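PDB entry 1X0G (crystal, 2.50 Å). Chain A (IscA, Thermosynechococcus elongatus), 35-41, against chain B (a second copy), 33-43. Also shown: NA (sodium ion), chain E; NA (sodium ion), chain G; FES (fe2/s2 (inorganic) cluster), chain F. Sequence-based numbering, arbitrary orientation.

Chain A, residues 35-41: SECGDWR
Chain B (33-43) QPSECGDWRYD

Identical sequence takes two shapes here. Chain B runs extended, part of a strand that began before Q33(B), while chain A folds S35(A) to D39(A) into a loop before entering a strand at W40(A). The loop closes where S35(A) N donates to D39(A) O at 3.0 Å and S35(A) OG, chi1 p, donates to C37(A) O at 2.6 Å; G38(A) has phi/psi 66/-153. The register is antiparallel: CA of E36(A) lies 6.5 Å from CA of R41(B), and CA of D39(A) 6.9 Å from CA of E36(B).

The loop's carbonyls gather a sodium ion: S35(A) O at 2.7 Å, E36(A) O at 2.3 Å and G38(A) O at 2.5 Å from NA (chain E). E36(A) O also accepts from R41(B) NH1 at 2.9 Å, so one carbonyl serves cation and guanidinium together. R41(B), chi1 and chi2 t, chi3 -146°, chi4 96°, lays one guanidinium face over E36(A) CB, and its NH1 gives a weak bond at 3.3 Å to the oxygen of water 2, itself a sodium ligand.

E36(A), chi1 m, chi2 -91°, chi3 -59°, has CA-to-CB sideways, but its carboxylate end comes nearer chain B. OE1 accepts a weak bond from Y42(B) N at 3.5 Å; OE2 sits 3.7 Å from D39(B) OD1.

A tighter acid pair brings D39(A), chi1 m, up to E36(B), chi1 124°, chi2 t: D39(A) OD2 is 2.7 Å from E36(B) OE2, where one group probably holds a proton. D39(A) OD1 and both E36(B) carboxylate oxygens are hydrogen-bonded elsewhere in the structure. E36(B) O binds NA (chain G) at 2.4 Å; S35(B) OG hydrogen-bonds water 1's O at 3.1 Å.

W40(A), chi1 m, chi2 115°, brings CZ2 to 4.3 Å from P34(B) CB, an apolar contact. C37(A), chi1 m, has CA-to-CB pointing away from chain B; its SG binds cluster FE1 at 2.4 Å.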

# COMPACT_ATOMS: atom_id res chain seq x y z
N SER A 35 0.03 -0.03 -9.05
CA SER A 35 0.83 -0.74 -9.98
C SER A 35 2.28 -0.70 -9.61
O SER A 35 2.64 0.14 -8.84
CB SER A 35 0.56 -0.19 -11.36
OG SER A 35 1.19 0.99 -11.50
N GLU A 36 3.07 -1.67 -10.08
CA GLU A 36 4.51 -1.70 -9.87
C GLU A 36 5.25 -0.55 -10.54
O GLU A 36 5.91 0.27 -9.87
CB GLU A 36 5.06 -3.01 -10.30
CG GLU A 36 4.32 -4.01 -9.61
CD GLU A 36 4.97 -4.39 -8.24
OE1 GLU A 36 6.16 -4.84 -8.25
OE2 GLU A 36 4.31 -4.30 -7.17
N CYS A 37 5.17 -0.44 -11.85
CA CYS A 37 5.66 0.79 -12.51
C CYS A 37 4.81 1.93 -11.93
O CYS A 37 3.61 1.75 -11.78
CB CYS A 37 5.54 0.68 -14.06
SG CYS A 37 6.52 -0.67 -14.60
N GLY A 38 5.43 3.01 -11.49
CA GLY A 38 4.61 4.17 -11.11
C GLY A 38 3.74 3.90 -9.91
O GLY A 38 4.08 3.04 -9.06
N ASP A 39 2.62 4.62 -9.83
CA ASP A 39 1.72 4.41 -8.77
C ASP A 39 0.44 3.75 -9.22
O ASP A 39 -0.06 2.90 -8.53
CB ASP A 39 1.34 5.72 -8.18
CG ASP A 39 2.38 6.25 -7.19
OD1 ASP A 39 3.41 5.65 -6.96
OD2 ASP A 39 2.17 7.35 -6.69
N TRP A 40 -0.12 4.17 -10.35
CA TRP A 40 -1.42 3.76 -10.76
C TRP A 40 -1.32 3.26 -12.18
O TRP A 40 -0.58 3.89 -13.00
CB TRP A 40 -2.36 4.97 -10.81
CG TRP A 40 -2.61 5.58 -9.51
CD1 TRP A 40 -2.25 6.83 -9.12
CD2 TRP A 40 -3.32 5.00 -8.41
NE1 TRP A 40 -2.69 7.07 -7.82
CE2 TRP A 40 -3.33 5.95 -7.36
CE3 TRP A 40 -3.94 3.75 -8.20
CZ2 TRP A 40 -3.95 5.70 -6.13
CZ3 TRP A 40 -4.54 3.48 -6.96
CH2 TRP A 40 -4.53 4.47 -5.95
N ARG A 41 -2.01 2.16 -12.48
CA ARG A 41 -2.10 1.69 -13.82
C ARG A 41 -3.57 1.79 -14.18
O ARG A 41 -4.44 1.43 -13.37
CB ARG A 41 -1.60 0.28 -13.91
CG ARG A 41 -1.28 -0.28 -15.33
CD ARG A 41 -1.98 -1.65 -15.37
NE ARG A 41 -2.16 -2.32 -16.66
CZ ARG A 41 -1.13 -2.71 -17.40
NH1 ARG A 41 0.11 -2.45 -16.96
NH2 ARG A 41 -1.34 -3.34 -18.56
N GLN B 33 -9.29 8.97 -0.51
CA GLN B 33 -8.64 9.81 -1.48
C GLN B 33 -7.38 9.21 -2.01
O GLN B 33 -6.68 8.48 -1.34
CB GLN B 33 -8.33 11.10 -0.85
CG GLN B 33 -9.39 12.22 -0.97
CD GLN B 33 -8.73 13.45 -0.44
OE1 GLN B 33 -8.94 14.59 -0.93
NE2 GLN B 33 -7.81 13.24 0.53
N PRO B 34 -7.12 9.46 -3.29
CA PRO B 34 -5.96 8.87 -3.85
C PRO B 34 -4.72 9.31 -3.17
O PRO B 34 -4.49 10.49 -3.06
CB PRO B 34 -6.01 9.38 -5.34
CG PRO B 34 -6.91 10.49 -5.34
CD PRO B 34 -7.96 10.14 -4.32
N SER B 35 -3.84 8.40 -2.80
CA SER B 35 -2.63 8.81 -2.20
C SER B 35 -1.58 7.83 -2.75
O SER B 35 -1.73 7.38 -3.89
CB SER B 35 -2.80 8.72 -0.70
OG SER B 35 -1.58 9.09 -0.00
N GLU B 36 -0.55 7.50 -1.98
CA GLU B 36 0.49 6.62 -2.39
C GLU B 36 1.08 6.02 -1.09
O GLU B 36 0.90 6.61 -0.08
CB GLU B 36 1.57 7.37 -3.28
CG GLU B 36 3.06 7.26 -2.73
CD GLU B 36 4.22 7.48 -3.77
OE1 GLU B 36 5.39 7.03 -3.50
OE2 GLU B 36 3.99 8.08 -4.86
N CYS B 37 1.73 4.84 -1.12
CA CYS B 37 2.47 4.40 0.04
C CYS B 37 3.65 3.47 -0.25
O CYS B 37 3.81 3.01 -1.33
CB CYS B 37 1.54 3.77 1.05
SG CYS B 37 0.78 2.30 0.32
N GLY B 38 4.45 3.20 0.75
CA GLY B 38 5.54 2.36 0.63
C GLY B 38 4.88 1.09 0.21
O GLY B 38 3.75 0.88 0.55
N ASP B 39 5.61 0.24 -0.48
CA ASP B 39 5.10 -0.94 -1.10
C ASP B 39 6.32 -1.78 -1.29
O ASP B 39 7.40 -1.24 -1.42
CB ASP B 39 4.65 -0.55 -2.50
CG ASP B 39 4.00 -1.69 -3.24
OD1 ASP B 39 4.00 -1.75 -4.49
OD2 ASP B 39 3.44 -2.56 -2.58
N TRP B 40 6.19 -3.08 -1.34
CA TRP B 40 7.32 -3.90 -1.70
C TRP B 40 7.22 -4.33 -3.13
O TRP B 40 6.20 -4.83 -3.52
CB TRP B 40 7.32 -5.07 -0.83
CG TRP B 40 7.55 -4.57 0.57
CD1 TRP B 40 6.62 -4.37 1.51
CD2 TRP B 40 8.81 -4.13 1.14
NE1 TRP B 40 7.21 -3.90 2.65
CE2 TRP B 40 8.55 -3.74 2.46
CE3 TRP B 40 10.14 -4.07 0.67
CZ2 TRP B 40 9.54 -3.28 3.33
CZ3 TRP B 40 11.11 -3.64 1.51
CH2 TRP B 40 10.80 -3.21 2.84
N ARG B 41 8.24 -4.13 -3.94
CA ARG B 41 8.14 -4.53 -5.32
C ARG B 41 8.71 -5.96 -5.36
O ARG B 41 9.63 -6.28 -4.58
CB ARG B 41 8.93 -3.51 -6.09
CG ARG B 41 9.23 -3.74 -7.49
CD ARG B 41 10.22 -2.70 -8.05
NE ARG B 41 9.82 -2.48 -9.44
CZ ARG B 41 9.04 -1.47 -9.91
NH1 ARG B 41 8.57 -0.54 -9.06
NH2 ARG B 41 8.76 -1.37 -11.24
N TYR B 42 8.14 -6.85 -6.19
CA TYR B 42 8.59 -8.26 -6.28
C TYR B 42 9.55 -8.41 -7.41
O TYR B 42 9.22 -8.01 -8.56
CB TYR B 42 7.42 -9.15 -6.50
CG TYR B 42 6.33 -8.86 -5.46
CD1 TYR B 42 5.21 -8.11 -5.79
CD2 TYR B 42 6.47 -9.26 -4.14
CE1 TYR B 42 4.26 -7.81 -4.83
CE2 TYR B 42 5.54 -8.98 -3.20
CZ TYR B 42 4.42 -8.26 -3.54
OH TYR B 42 3.44 -7.95 -2.53
N ASP B 43 10.73 -8.96 -7.10
CA ASP B 43 11.65 -9.39 -8.15
C ASP B 43 11.56 -10.90 -8.46
O ASP B 43 12.21 -11.75 -7.82
CB ASP B 43 13.08 -9.11 -7.74
CG ASP B 43 13.43 -7.65 -7.72
OD1 ASP B 43 14.50 -7.35 -8.23
OD2 ASP B 43 12.72 -6.81 -7.15
NA NA E . 5.03 1.02 -7.89
NA NA G . 0.32 7.04 2.23
FE1 FES F . 5.66 -0.91 -16.78
FE2 FES F . 4.36 0.91 -18.28
S1 FES F . 6.43 0.42 -18.28
S2 FES F . 3.64 -0.53 -16.91
O HOH W 1 -1.80 6.75 2.04
O HOH W 2 7.29 2.32 -7.95